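Local atomic coordinates of restriction endonuclease LpnPI (Legionella pneumophila subsp. pneumophila str. Philadelphia 1, PDB entry 4RZL), a protein that recognises DNA carrying modified cytosine through this N-terminal, SRA-type domain and, as a restriction endonuclease, probably cuts the DNA with another domain of the full-length protein. Residues Phe14-Ala18 against Asp38-Ile44; His96-His102 against Phe178-Arg182; Leu112-Phe116 against Tyr181-Phe185; Ile132-Val136 against Val147-Ala153. All blocks are in the same frame, centred on the assembly; numbering follows the deposited sequence.

Contact 1: Phe14-Ala18 against Asp38-Ile44; sequences FDTLA and DDPISKI
Lys43, on the short helix 40-44 that is N-capped by Asp39, reaches across to the loop 14-18 and ends in a cation-pi contact with the ring of Phe14. Its NZ lies over one face of the ring, 3.6 Å from the centroid of Phe14 and displaced toward the CE2 side of the rim. CD of the same lysine sits above that ring as well, so the end of the aliphatic chain adds a CH-pi contact. The ammonium group has a second partner in the loop, because NZ donates to Phe14 O at 3.1 Å, approaching from 45° above the carbonyl plane. An extended chain, with CG anti to the backbone N (chi1 -165°), carries NZ out to both acceptors of the one residue. Phe14 thus offers a pi face and a carbonyl to a single cation. Beneath this polar end lies an apolar layer. Leu17 CD1 packs on Pro40 CB at 3.6 Å, the two side chains running the same way, and Leu17 CB meets Ile44 CG1 at 3.9 Å. Tyr28 of strand 27-28 touches both Leu17 and Ile44, which ties this layer to the sheet. Where the segments run out together, a water lies 2.9 Å from Ala18 O and from Lys43 O and can donate to either. The helix that presents Lys43 is itself fixed at its start: Asp39 OD2 also forms a salt bridge with Arg55, and it takes Ser42 N at 2.8 Å in the capping bond, the N-H arriving from 38° above the carboxylate plane.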
loop_
_atom_site.group_PDB
_atom_site.type_symbol
_atom_site.label_atom_id
_atom_site.label_comp_id
_atom_site.label_asym_id
_atom_site.label_seq_id
_atom_site.Cartn_x
_atom_site.Cartn_y
_atom_site.Cartn_z
ATOM N N PHE A 14 -9.999 16.650 7.970
ATOM C CA PHE A 14 -8.643 16.975 7.549
ATOM C C PHE A 14 -7.800 17.554 8.669
ATOM O O PHE A 14 -6.594 17.335 8.725
ATOM C CB PHE A 14 -8.678 17.955 6.374
ATOM C CG PHE A 14 -7.316 18.341 5.860
ATOM C CD1 PHE A 14 -6.540 17.430 5.158
ATOM C CD2 PHE A 14 -6.821 19.624 6.060
ATOM C CE1 PHE A 14 -5.282 17.784 4.668
ATOM C CE2 PHE A 14 -5.568 19.993 5.565
ATOM C CZ PHE A 14 -4.794 19.069 4.875
ATOM N N ASP A 15 -8.419 18.273 9.591
ATOM C CA ASP A 15 -7.616 18.884 10.639
ATOM C C ASP A 15 -7.395 17.938 11.827
ATOM O O ASP A 15 -6.758 18.319 12.802
ATOM C CB ASP A 15 -8.252 20.207 11.093
ATOM C CG ASP A 15 -9.485 20.007 11.949
ATOM O OD1 ASP A 15 -10.246 19.052 11.689
ATOM O OD2 ASP A 15 -9.692 20.814 12.883
ATOM N N THR A 16 -7.879 16.697 11.734
ATOM C CA THR A 16 -7.611 15.703 12.783
ATOM C C THR A 16 -6.624 14.610 12.349
ATOM O O THR A 16 -6.402 13.638 13.081
ATOM C CB THR A 16 -8.910 15.029 13.294
ATOM O OG1 THR A 16 -9.486 14.220 12.258
ATOM C CG2 THR A 16 -9.919 16.086 13.738
ATOM N N LEU A 17 -6.056 14.752 11.153
ATOM C CA LEU A 17 -5.223 13.700 10.563
ATOM C C LEU A 17 -3.869 13.499 11.253
ATOM O O LEU A 17 -3.368 12.373 11.342
ATOM C CB LEU A 17 -4.975 14.001 9.078
ATOM C CG LEU A 17 -6.229 14.049 8.205
ATOM C CD1 LEU A 17 -5.858 14.203 6.730
ATOM C CD2 LEU A 17 -7.133 12.851 8.416
ATOM N N ALA A 18 -3.275 14.586 11.739
ATOM C CA ALA A 18 -1.900 14.538 12.224
ATOM C C ALA A 18 -1.665 13.621 13.427
ATOM O O ALA A 18 -0.554 13.104 13.597
ATOM C CB ALA A 18 -1.416 15.955 12.548
ATOM N N ASP A 38 -3.107 19.446 0.324
ATOM C CA ASP A 38 -4.407 18.853 0.627
ATOM C C ASP A 38 -4.368 17.328 0.736
ATOM O O ASP A 38 -5.369 16.700 1.082
ATOM C CB ASP A 38 -5.434 19.229 -0.442
ATOM C CG ASP A 38 -5.823 20.689 -0.398
ATOM O OD1 ASP A 38 -5.536 21.356 0.619
ATOM O OD2 ASP A 38 -6.455 21.152 -1.371
ATOM N N ASP A 39 -3.234 16.739 0.374
ATOM C CA ASP A 39 -3.062 15.292 0.415
ATOM C C ASP A 39 -3.162 14.758 1.843
ATOM O O ASP A 39 -2.333 15.086 2.693
ATOM C CB ASP A 39 -1.708 14.917 -0.191
ATOM C CG ASP A 39 -1.334 13.474 0.064
ATOM O OD1 ASP A 39 -2.006 12.591 -0.495
ATOM O OD2 ASP A 39 -0.378 13.219 0.828
ATOM N N PRO A 40 -4.166 13.911 2.108
ATOM C CA PRO A 40 -4.321 13.401 3.476
ATOM C C PRO A 40 -3.218 12.440 3.911
ATOM O O PRO A 40 -2.843 12.462 5.086
ATOM C CB PRO A 40 -5.684 12.688 3.439
ATOM C CG PRO A 40 -5.900 12.348 1.996
ATOM C CD PRO A 40 -5.255 13.472 1.218
ATOM N N ILE A 41 -2.699 11.623 2.998
ATOM C CA ILE A 41 -1.719 10.621 3.376
ATOM C C ILE A 41 -0.453 11.221 3.999
ATOM O O ILE A 41 0.027 10.725 5.017
ATOM C CB ILE A 41 -1.312 9.754 2.169
ATOM C CG1 ILE A 41 -2.480 8.858 1.762
ATOM C CG2 ILE A 41 -0.109 8.887 2.519
ATOM C CD1 ILE A 41 -2.222 8.046 0.520
ATOM N N SER A 42 0.094 12.279 3.394
ATOM C CA SER A 42 1.330 12.873 3.907
ATOM C C SER A 42 1.102 13.614 5.229
ATOM O O SER A 42 2.035 13.839 5.991
ATOM C CB SER A 42 1.965 13.816 2.870
ATOM O OG SER A 42 1.008 14.721 2.349
ATOM N N LYS A 43 -0.136 13.995 5.507
ATOM C CA LYS A 43 -0.440 14.618 6.799
ATOM C C LYS A 43 -0.508 13.578 7.921
ATOM O O LYS A 43 -0.056 13.819 9.040
ATOM C CB LYS A 43 -1.749 15.390 6.730
ATOM C CG LYS A 43 -1.926 16.333 7.907
ATOM C CD LYS A 43 -3.058 17.289 7.645
ATOM C CE LYS A 43 -3.090 18.380 8.689
ATOM N NZ LYS A 43 -4.235 19.282 8.428
ATOM N N ILE A 44 -1.077 12.418 7.609
ATOM C CA ILE A 44 -1.171 11.323 8.566
ATOM C C ILE A 44 0.208 10.779 8.913
ATOM O O ILE A 44 0.506 10.484 10.072
ATOM C CB ILE A 44 -2.030 10.168 8.006
ATOM C CG1 ILE A 44 -3.428 10.663 7.653
ATOM C CG2 ILE A 44 -2.096 9.003 8.994
ATOM C CD1 ILE A 44 -4.259 9.638 6.868
HETATM O O HOH W 1 1.428 13.384 11.529
#

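Contact 2: His96-His102 against Phe178-Arg182; sequences HPGHDIH and FQNYR
The loop 96-102, which precedes helix 108-119, folds against strand 176-187 of the domain's large mixed sheet, with Ile101 set over Tyr181 and Pro97 against Phe178. Ile101 is the buried side chain that points at the strand. Its CG1 lies anti to the backbone N (chi1 176°), which sends CD1 over the centre of the Tyr181 ring at 3.7 Å from the centroid, almost on the ring normal. Nearer its root, Ile101 CB rests on Gln179 O at 3.7 Å. The phenol is also gripped at its tip: His102 NE2 and Tyr181 OH are hydrogen-bonded at 2.6 Å, either one being able to donate, and the hydroxyl lies close to the imidazole plane. One tyrosine therefore receives an aliphatic methyl on its face and an imidazole at its hydroxyl, from consecutive loop residues. At the other end of the loop, the His96-Pro97 peptide bond lies over the Phe178 ring, with Pro97 N 3.9 Å above the plane; Pro97 CD adds an off-centre CH-pi contact, 3.8 Å from Phe178 CE1. Asn180, on the strand, binds Gly92 O through ND2 and accepts from Asn94 N and Asn109 ND2. The bend that brings Ile101 and His102 to the strand is an Asx turn, in which Asp100 OD2 accepts from His102 N at 2.9 Å, the donor standing 50° out of the carboxylate plane.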
loop_
_atom_site.group_PDB
_atom_site.type_symbol
_atom_site.label_atom_id
_atom_site.label_comp_id
_atom_site.label_asym_id
_atom_site.label_seq_id
_atom_site.Cartn_x
_atom_site.Cartn_y
_atom_site.Cartn_z
ATOM N N HIS A 96 2.366 3.778 -19.169
ATOM C CA HIS A 96 2.431 4.376 -20.505
ATOM C C HIS A 96 3.667 3.883 -21.263
ATOM O O HIS A 96 4.648 3.442 -20.644
ATOM C CB HIS A 96 2.486 5.913 -20.417
ATOM C CG HIS A 96 1.300 6.534 -19.748
ATOM N ND1 HIS A 96 1.233 6.726 -18.384
ATOM C CD2 HIS A 96 0.145 7.027 -20.257
ATOM C CE1 HIS A 96 0.077 7.297 -18.081
ATOM N NE2 HIS A 96 -0.597 7.494 -19.199
ATOM N N PRO A 97 3.616 3.976 -22.575
ATOM C CA PRO A 97 4.796 3.714 -23.375
ATOM C C PRO A 97 5.896 4.704 -23.048
ATOM O O PRO A 97 5.646 5.769 -22.663
ATOM C CB PRO A 97 4.268 3.824 -24.792
ATOM C CG PRO A 97 2.857 3.657 -24.682
ATOM C CD PRO A 97 2.446 4.161 -23.398
ATOM N N GLY A 98 7.110 4.260 -23.086
ATOM C CA GLY A 98 8.246 5.102 -22.837
ATOM C C GLY A 98 9.509 4.435 -22.425
ATOM O O GLY A 98 10.351 4.306 -23.192
ATOM N N HIS A 99 9.540 3.856 -21.256
ATOM C CA HIS A 99 10.727 3.300 -20.712
ATOM C C HIS A 99 10.470 1.844 -20.414
ATOM O O HIS A 99 9.372 1.425 -20.514
ATOM C CB HIS A 99 11.179 4.166 -19.553
ATOM C CG HIS A 99 11.877 5.471 -19.924
ATOM N ND1 HIS A 99 11.772 6.562 -19.189
ATOM C CD2 HIS A 99 12.754 5.792 -20.924
ATOM C CE1 HIS A 99 12.531 7.531 -19.704
ATOM N NE2 HIS A 99 13.114 7.059 -20.759
ATOM N N ASP A 100 11.486 1.030 -20.208
ATOM C CA ASP A 100 11.430 -0.331 -19.692
ATOM C C ASP A 100 10.635 -0.393 -18.376
ATOM O O ASP A 100 10.512 0.604 -17.652
ATOM C CB ASP A 100 12.859 -0.860 -19.501
ATOM C CG ASP A 100 12.906 -2.213 -18.811
ATOM O OD1 ASP A 100 12.764 -3.241 -19.510
ATOM O OD2 ASP A 100 13.104 -2.240 -17.566
ATOM N N ILE A 101 10.090 -1.570 -18.089
ATOM C CA ILE A 101 9.233 -1.805 -16.927
ATOM C C ILE A 101 9.862 -1.304 -15.618
ATOM O O ILE A 101 9.157 -0.791 -14.750
ATOM C CB ILE A 101 8.880 -3.321 -16.830
ATOM C CG1 ILE A 101 8.051 -3.642 -15.576
ATOM C CG2 ILE A 101 10.142 -4.181 -16.852
ATOM C CD1 ILE A 101 7.429 -5.053 -15.620
ATOM N N HIS A 102 11.185 -1.392 -15.505
ATOM C CA HIS A 102 11.875 -0.986 -14.279
ATOM C C HIS A 102 12.376 0.450 -14.291
ATOM O O HIS A 102 12.901 0.944 -13.285
ATOM C CB HIS A 102 13.042 -1.932 -14.016
ATOM C CG HIS A 102 12.614 -3.332 -13.712
ATOM N ND1 HIS A 102 13.085 -4.425 -14.406
ATOM C CD2 HIS A 102 11.750 -3.816 -12.786
ATOM C CE1 HIS A 102 12.537 -5.523 -13.916
ATOM N NE2 HIS A 102 11.724 -5.185 -12.930
ATOM N N PHE A 178 4.116 -2.406 -24.131
ATOM C CA PHE A 178 5.011 -2.184 -22.996
ATOM C C PHE A 178 4.567 -3.061 -21.832
ATOM O O PHE A 178 3.455 -3.588 -21.842
ATOM C CB PHE A 178 5.020 -0.701 -22.593
ATOM C CG PHE A 178 3.668 -0.187 -22.161
ATOM C CD1 PHE A 178 2.702 0.135 -23.102
ATOM C CD2 PHE A 178 3.364 -0.034 -20.813
ATOM C CE1 PHE A 178 1.460 0.591 -22.712
ATOM C CE2 PHE A 178 2.132 0.425 -20.405
ATOM C CZ PHE A 178 1.170 0.743 -21.348
ATOM N N GLN A 179 5.433 -3.211 -20.833
ATOM C CA GLN A 179 5.139 -4.093 -19.699
ATOM C C GLN A 179 4.984 -3.339 -18.383
ATOM O O GLN A 179 5.582 -2.280 -18.174
ATOM C CB GLN A 179 6.239 -5.147 -19.551
ATOM C CG GLN A 179 6.298 -6.185 -20.665
ATOM C CD GLN A 179 7.359 -7.233 -20.391
ATOM O OE1 GLN A 179 8.547 -6.915 -20.286
ATOM N NE2 GLN A 179 6.929 -8.489 -20.245
ATOM N N ASN A 180 4.179 -3.908 -17.495
ATOM C CA ASN A 180 3.958 -3.344 -16.178
ATOM C C ASN A 180 3.730 -4.496 -15.203
ATOM O O ASN A 180 3.321 -5.587 -15.608
ATOM C CB ASN A 180 2.751 -2.380 -16.192
ATOM C CG ASN A 180 2.692 -1.469 -14.945
ATOM O OD1 ASN A 180 3.708 -1.234 -14.261
ATOM N ND2 ASN A 180 1.487 -0.980 -14.635
ATOM N N TYR A 181 3.979 -4.269 -13.918
ATOM C CA TYR A 181 3.772 -5.339 -12.950
ATOM C C TYR A 181 2.328 -5.425 -12.482
ATOM O O TYR A 181 1.651 -4.413 -12.260
ATOM C CB TYR A 181 4.681 -5.149 -11.736
ATOM C CG TYR A 181 6.086 -5.676 -11.923
ATOM C CD1 TYR A 181 6.321 -6.949 -12.455
ATOM C CD2 TYR A 181 7.180 -4.891 -11.599
ATOM C CE1 TYR A 181 7.609 -7.417 -12.632
ATOM C CE2 TYR A 181 8.473 -5.353 -11.772
ATOM C CZ TYR A 181 8.678 -6.613 -12.287
ATOM O OH TYR A 181 9.963 -7.060 -12.445
ATOM N N ARG A 182 1.862 -6.656 -12.344
ATOM C CA ARG A 182 0.666 -6.954 -11.579
ATOM C C ARG A 182 1.141 -7.666 -10.318
ATOM O O ARG A 182 1.714 -8.760 -10.390
ATOM C CB ARG A 182 -0.301 -7.817 -12.389
ATOM C CG ARG A 182 -1.532 -8.294 -11.645
ATOM C CD ARG A 182 -2.289 -9.218 -12.571
ATOM N NE ARG A 182 -3.572 -9.660 -12.058
ATOM C CZ ARG A 182 -3.765 -10.824 -11.447
ATOM N NH1 ARG A 182 -2.742 -11.647 -11.253
ATOM N NH2 ARG A 182 -4.978 -11.160 -11.025
#

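Contact 3: Leu112-Phe116 against Tyr181-Phe185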
loop_
_atom_site.group_PDB
_atom_site.type_symbol
_atom_site.label_atom_id
_atom_site.label_comp_id
_atom_site.label_asym_id
_atom_site.label_seq_id
_atom_site.Cartn_x
_atom_site.Cartn_y
_atom_site.Cartn_z
ATOM N N LEU A 112 9.091 -3.117 -6.306
ATOM C CA LEU A 112 8.224 -4.297 -6.294
ATOM C C LEU A 112 9.053 -5.539 -6.579
ATOM O O LEU A 112 8.944 -6.537 -5.872
ATOM C CB LEU A 112 7.083 -4.186 -7.308
ATOM C CG LEU A 112 5.915 -3.249 -6.986
ATOM C CD1 LEU A 112 4.942 -3.146 -8.163
ATOM C CD2 LEU A 112 5.183 -3.715 -5.765
ATOM N N LYS A 113 9.913 -5.477 -7.589
ATOM C CA LYS A 113 10.727 -6.647 -7.906
ATOM C C LYS A 113 11.610 -7.041 -6.714
ATOM O O LYS A 113 11.726 -8.220 -6.364
ATOM C CB LYS A 113 11.591 -6.400 -9.149
ATOM C CG LYS A 113 12.464 -7.612 -9.491
ATOM C CD LYS A 113 13.417 -7.363 -10.661
ATOM C CE LYS A 113 14.396 -8.534 -10.846
ATOM N NZ LYS A 113 13.673 -9.854 -10.797
ATOM N N MET A 114 12.225 -6.052 -6.080
ATOM C CA MET A 114 13.081 -6.318 -4.920
ATOM C C MET A 114 12.314 -6.943 -3.760
ATOM O O MET A 114 12.789 -7.892 -3.138
ATOM C CB MET A 114 13.751 -5.031 -4.442
ATOM C CG MET A 114 14.885 -4.565 -5.341
ATOM S SD MET A 114 15.534 -2.996 -4.764
ATOM C CE MET A 114 15.629 -3.332 -2.999
ATOM N N LEU A 115 11.125 -6.405 -3.495
ATOM C CA LEU A 115 10.296 -6.855 -2.385
ATOM C C LEU A 115 9.816 -8.289 -2.574
ATOM O O LEU A 115 9.856 -9.085 -1.637
ATOM C CB LEU A 115 9.091 -5.940 -2.213
ATOM C CG LEU A 115 9.342 -4.503 -1.801
ATOM C CD1 LEU A 115 8.002 -3.803 -1.691
ATOM C CD2 LEU A 115 10.065 -4.465 -0.498
ATOM N N PHE A 116 9.370 -8.633 -3.781
ATOM C CA PHE A 116 8.912 -10.004 -4.005
ATOM C C PHE A 116 10.090 -10.999 -4.057
ATOM O O PHE A 116 9.995 -12.103 -3.506
ATOM C CB PHE A 116 8.054 -10.080 -5.275
ATOM C CG PHE A 116 6.650 -9.585 -5.063
ATOM C CD1 PHE A 116 6.385 -8.215 -5.009
ATOM C CD2 PHE A 116 5.609 -10.481 -4.853
ATOM C CE1 PHE A 116 5.091 -7.750 -4.782
ATOM C CE2 PHE A 116 4.308 -10.022 -4.619
ATOM C CZ PHE A 116 4.051 -8.651 -4.589
ATOM N N TYR A 181 3.979 -4.269 -13.918
ATOM C CA TYR A 181 3.772 -5.339 -12.950
ATOM C C TYR A 181 2.328 -5.425 -12.482
ATOM O O TYR A 181 1.651 -4.413 -12.260
ATOM C CB TYR A 181 4.681 -5.149 -11.736
ATOM C CG TYR A 181 6.086 -5.676 -11.923
ATOM C CD1 TYR A 181 6.321 -6.949 -12.455
ATOM C CD2 TYR A 181 7.180 -4.891 -11.599
ATOM C CE1 TYR A 181 7.609 -7.417 -12.632
ATOM C CE2 TYR A 181 8.473 -5.353 -11.772
ATOM C CZ TYR A 181 8.678 -6.613 -12.287
ATOM O OH TYR A 181 9.963 -7.060 -12.445
ATOM N N ARG A 182 1.862 -6.656 -12.344
ATOM C CA ARG A 182 0.666 -6.954 -11.579
ATOM C C ARG A 182 1.141 -7.666 -10.318
ATOM O O ARG A 182 1.714 -8.760 -10.390
ATOM C CB ARG A 182 -0.301 -7.817 -12.389
ATOM C CG ARG A 182 -1.532 -8.294 -11.645
ATOM C CD ARG A 182 -2.289 -9.218 -12.571
ATOM N NE ARG A 182 -3.572 -9.660 -12.058
ATOM C CZ ARG A 182 -3.765 -10.824 -11.447
ATOM N NH1 ARG A 182 -2.742 -11.647 -11.253
ATOM N NH2 ARG A 182 -4.978 -11.160 -11.025
ATOM N N ALA A 183 0.943 -7.028 -9.171
ATOM C CA ALA A 183 1.493 -7.530 -7.910
ATOM C C ALA A 183 0.382 -7.920 -6.953
ATOM O O ALA A 183 -0.579 -7.178 -6.796
ATOM C CB ALA A 183 2.401 -6.466 -7.258
ATOM N N ILE A 184 0.534 -9.060 -6.283
ATOM C CA ILE A 184 -0.499 -9.557 -5.375
ATOM C C ILE A 184 0.011 -9.544 -3.921
ATOM O O ILE A 184 1.089 -10.055 -3.624
ATOM C CB ILE A 184 -0.955 -10.977 -5.780
ATOM C CG1 ILE A 184 -1.435 -10.975 -7.237
ATOM C CG2 ILE A 184 -2.038 -11.520 -4.812
ATOM C CD1 ILE A 184 -2.159 -12.244 -7.674
ATOM N N PHE A 185 -0.765 -8.928 -3.035
ATOM C CA PHE A 185 -0.392 -8.757 -1.633
ATOM C C PHE A 185 -1.402 -9.412 -0.706
ATOM O O PHE A 185 -2.562 -9.584 -1.077
ATOM C CB PHE A 185 -0.296 -7.269 -1.268
ATOM C CG PHE A 185 0.764 -6.516 -2.027
ATOM C CD1 PHE A 185 0.496 -5.968 -3.277
ATOM C CD2 PHE A 185 2.031 -6.362 -1.497
ATOM C CE1 PHE A 185 1.481 -5.267 -3.973
ATOM C CE2 PHE A 185 3.021 -5.659 -2.187
ATOM C CZ PHE A 185 2.744 -5.113 -3.419
#
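Ile184 O, a backbone carbonyl of strand 176-187, lies in the plane of the Phe116 ring at its CE2-CZ edge, 3.4 Å from Phe116 CE2, next to the ring atoms that meet Ala183 and Phe185. The contact is helix-on-sheet packing: helix 108-119 rides on this strand with the short axes 10.5 Å apart and inclined at 39°. CG of Phe116 stands anti to its carbonyl carbon (chi1 -78°), which directs the ring at the strand. Its leading edge faces the Phe185 ring in an edge-to-face pair, planes at 67° and centroids 5.3 Å apart, with Phe116 CE1 coming to 3.8 Å of Phe185 CZ. CZ of Phe116 meets Ala183 CB at 3.8 Å. One helical turn earlier, Leu112 O accepts from Phe116 N and also lies in the plane of the Phe116 ring, at its edge. Leu166 on the adjoining strand 166-173 touches Phe116, Tyr181 and Ala183. At the border, Lys113 lays its aliphatic part beside the Tyr181 hydroxyl, which is hydrogen-bonded to His102 of the loop 96-102, while its NZ turns to a salt bridge with Asp117. Leu112 divides its branches: CD1 approaches Tyr181 CB at 4.1 Å as the two side chains slide past each other, whereas CD2 touches the rim of Phe185 in the ring plane, 3.7 Å from Phe185 CZ.

Contact 4: Ile132-Val136 against Val147-Ala153; sequences IFIFV and VQFKGVA
Ile134 N and Ile134 O both find backbone partners across this antiparallel beta hairpin, but on two successive residues, which marks a beta bulge. Lys150 N donates to Ile134 O at 2.8 Å in a nearly straight bond (176° at the hydrogen), and Ile134 N gives its proton to Gly151 O at 3.0 Å. A single residue of strand 132-137 thus faces two of strand 147-155, and the register moves from Phe135 opposite Phe149 to Phe133 opposite Val152. Toward the connecting loop, Val136 and Gln148 form a regular hydrogen-bonded pair: Val136 N to Gln148 O is 2.9 Å and Gln148 N to Val136 O is 2.8 Å. At the far end Ala153 N reaches Ile132 O at 2.7 Å, while the return bond from Ile132 N is weak. Side-chain polar ends are satisfied as well. Lys150, bent at chi2 and chi3, brings NZ back to Gln148 OE1 at 2.8 Å, standing 69° out of the amide plane; NZ also forms a salt bridge with the carboxylate of Asp25, whose backbone carbonyl accepts from Gln148 NE2. One sheet face carries an aromatic cluster, in which the edge of Phe149 points at the face of Phe133 with planes at 83°, while Phe135 meets Phe149 obliquely. On the other face Ile134 CD1 touches Ala153 CB at 3.5 Å. Strand 65-70 continues the sheet beyond Phe133 and Phe135 through backbone bonds, Leu22 of strand 22-23 touches all three rings of the aromatic cluster, and Phe185 of strand 176-187 packs against Ile132 and Ala153.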
loop_
_atom_site.group_PDB
_atom_site.type_symbol
_atom_site.label_atom_id
_atom_site.label_comp_id
_atom_site.label_asym_id
_atom_site.label_seq_id
_atom_site.Cartn_x
_atom_site.Cartn_y
_atom_site.Cartn_z
ATOM N N ILE A 132 3.898 -2.347 4.531
ATOM C CA ILE A 132 3.248 -1.684 3.411
ATOM C C ILE A 132 1.857 -1.258 3.857
ATOM O O ILE A 132 1.110 -2.067 4.428
ATOM C CB ILE A 132 3.162 -2.601 2.176
ATOM C CG1 ILE A 132 4.564 -2.882 1.629
ATOM C CG2 ILE A 132 2.298 -1.975 1.103
ATOM C CD1 ILE A 132 4.611 -4.007 0.613
ATOM N N PHE A 133 1.538 0.018 3.652
ATOM C CA PHE A 133 0.193 0.532 3.920
ATOM C C PHE A 133 -0.552 0.778 2.607
ATOM O O PHE A 133 -0.020 1.419 1.687
ATOM C CB PHE A 133 0.233 1.840 4.715
ATOM C CG PHE A 133 0.750 1.707 6.133
ATOM C CD1 PHE A 133 1.027 0.470 6.693
ATOM C CD2 PHE A 133 0.978 2.841 6.891
ATOM C CE1 PHE A 133 1.505 0.366 7.983
ATOM C CE2 PHE A 133 1.467 2.741 8.193
ATOM C CZ PHE A 133 1.732 1.506 8.734
ATOM N N ILE A 134 -1.786 0.291 2.524
ATOM C CA ILE A 134 -2.624 0.506 1.337
ATOM C C ILE A 134 -3.707 1.543 1.576
ATOM O O ILE A 134 -4.421 1.479 2.583
ATOM C CB ILE A 134 -3.312 -0.795 0.879
ATOM C CG1 ILE A 134 -2.280 -1.892 0.624
ATOM C CG2 ILE A 134 -4.192 -0.550 -0.368
ATOM C CD1 ILE A 134 -2.911 -3.283 0.553
ATOM N N PHE A 135 -3.807 2.518 0.674
ATOM C CA PHE A 135 -4.902 3.511 0.686
ATOM C C PHE A 135 -5.594 3.503 -0.666
ATOM O O PHE A 135 -4.938 3.327 -1.708
ATOM C CB PHE A 135 -4.393 4.937 0.971
ATOM C CG PHE A 135 -3.828 5.140 2.357
ATOM C CD1 PHE A 135 -2.497 4.864 2.628
ATOM C CD2 PHE A 135 -4.621 5.658 3.374
ATOM C CE1 PHE A 135 -1.965 5.073 3.907
ATOM C CE2 PHE A 135 -4.109 5.870 4.647
ATOM C CZ PHE A 135 -2.777 5.572 4.921
ATOM N N VAL A 136 -6.908 3.702 -0.676
ATOM C CA VAL A 136 -7.596 3.922 -1.941
ATOM C C VAL A 136 -8.298 5.274 -1.886
ATOM O O VAL A 136 -8.672 5.751 -0.810
ATOM C CB VAL A 136 -8.634 2.806 -2.281
ATOM C CG1 VAL A 136 -7.962 1.429 -2.329
ATOM C CG2 VAL A 136 -9.819 2.814 -1.307
ATOM N N VAL A 147 -9.134 9.781 1.321
ATOM C CA VAL A 147 -8.713 8.396 1.122
ATOM C C VAL A 147 -9.269 7.446 2.191
ATOM O O VAL A 147 -9.750 7.872 3.241
ATOM C CB VAL A 147 -7.163 8.253 1.119
ATOM C CG1 VAL A 147 -6.550 9.130 0.040
ATOM C CG2 VAL A 147 -6.560 8.572 2.504
ATOM N N GLN A 148 -9.204 6.152 1.901
ATOM C CA GLN A 148 -9.603 5.123 2.843
ATOM C C GLN A 148 -8.421 4.189 3.075
ATOM O O GLN A 148 -7.771 3.775 2.123
ATOM C CB GLN A 148 -10.812 4.362 2.314
ATOM C CG GLN A 148 -11.279 3.216 3.213
ATOM C CD GLN A 148 -12.432 2.429 2.608
ATOM O OE1 GLN A 148 -12.372 2.009 1.453
ATOM N NE2 GLN A 148 -13.506 2.260 3.380
ATOM N N PHE A 149 -8.122 3.900 4.336
ATOM C CA PHE A 149 -7.075 2.943 4.701
ATOM C C PHE A 149 -7.593 1.506 4.526
ATOM O O PHE A 149 -8.630 1.138 5.083
ATOM C CB PHE A 149 -6.626 3.204 6.139
ATOM C CG PHE A 149 -5.575 2.253 6.651
ATOM C CD1 PHE A 149 -4.316 2.197 6.067
ATOM C CD2 PHE A 149 -5.841 1.438 7.750
ATOM C CE1 PHE A 149 -3.334 1.316 6.548
ATOM C CE2 PHE A 149 -4.863 0.565 8.250
ATOM C CZ PHE A 149 -3.607 0.506 7.642
ATOM N N LYS A 150 -6.888 0.695 3.744
ATOM C CA LYS A 150 -7.352 -0.669 3.471
ATOM C C LYS A 150 -6.562 -1.731 4.241
ATOM O O LYS A 150 -6.926 -2.897 4.217
ATOM C CB LYS A 150 -7.272 -0.974 1.976
ATOM C CG LYS A 150 -7.956 0.075 1.085
ATOM C CD LYS A 150 -9.402 0.278 1.490
ATOM C CE LYS A 150 -10.283 -0.908 1.075
ATOM N NZ LYS A 150 -11.713 -0.748 1.530
ATOM N N GLY A 151 -5.473 -1.331 4.892
ATOM C CA GLY A 151 -4.724 -2.238 5.754
ATOM C C GLY A 151 -3.210 -2.250 5.605
ATOM O O GLY A 151 -2.649 -1.593 4.719
ATOM N N VAL A 152 -2.562 -3.007 6.487
ATOM C CA VAL A 152 -1.131 -3.299 6.418
ATOM C C VAL A 152 -0.969 -4.535 5.542
ATOM O O VAL A 152 -1.667 -5.531 5.756
ATOM C CB VAL A 152 -0.514 -3.601 7.807
ATOM C CG1 VAL A 152 1.012 -3.797 7.695
ATOM C CG2 VAL A 152 -0.872 -2.528 8.821
ATOM N N ALA A 153 -0.055 -4.491 4.579
ATOM C CA ALA A 153 0.049 -5.576 3.614
ATOM C C ALA A 153 1.464 -6.126 3.505
ATOM O O ALA A 153 2.437 -5.456 3.872
ATOM C CB ALA A 153 -0.419 -5.104 2.233
#

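Overall arrangement
Contact 4 lies deepest, its centre about 5 Å from that of the chain, and combines a ladder of backbone bonds with an aromatic cluster on one face and a mixed apolar and polar layer on the other. Contact 3 is also buried but held by packing, chiefly of side chains, with no hydrogen bond between its two segments; Leu115 CD1 meets Ile132 CD1 at 4.1 Å to join it to contact 4. Contacts 2 and 3 share Tyr181 on strand 176-187. Contacts 1 and 2 are partly exposed and lie far apart, centres about 31 Å, each pairing a loop with a regular element through hydrogen bonds combined with cation-pi or CH-pi contacts. Ile41 and Pro40 link contact 1 to Phe135 and Val147 of contact 4.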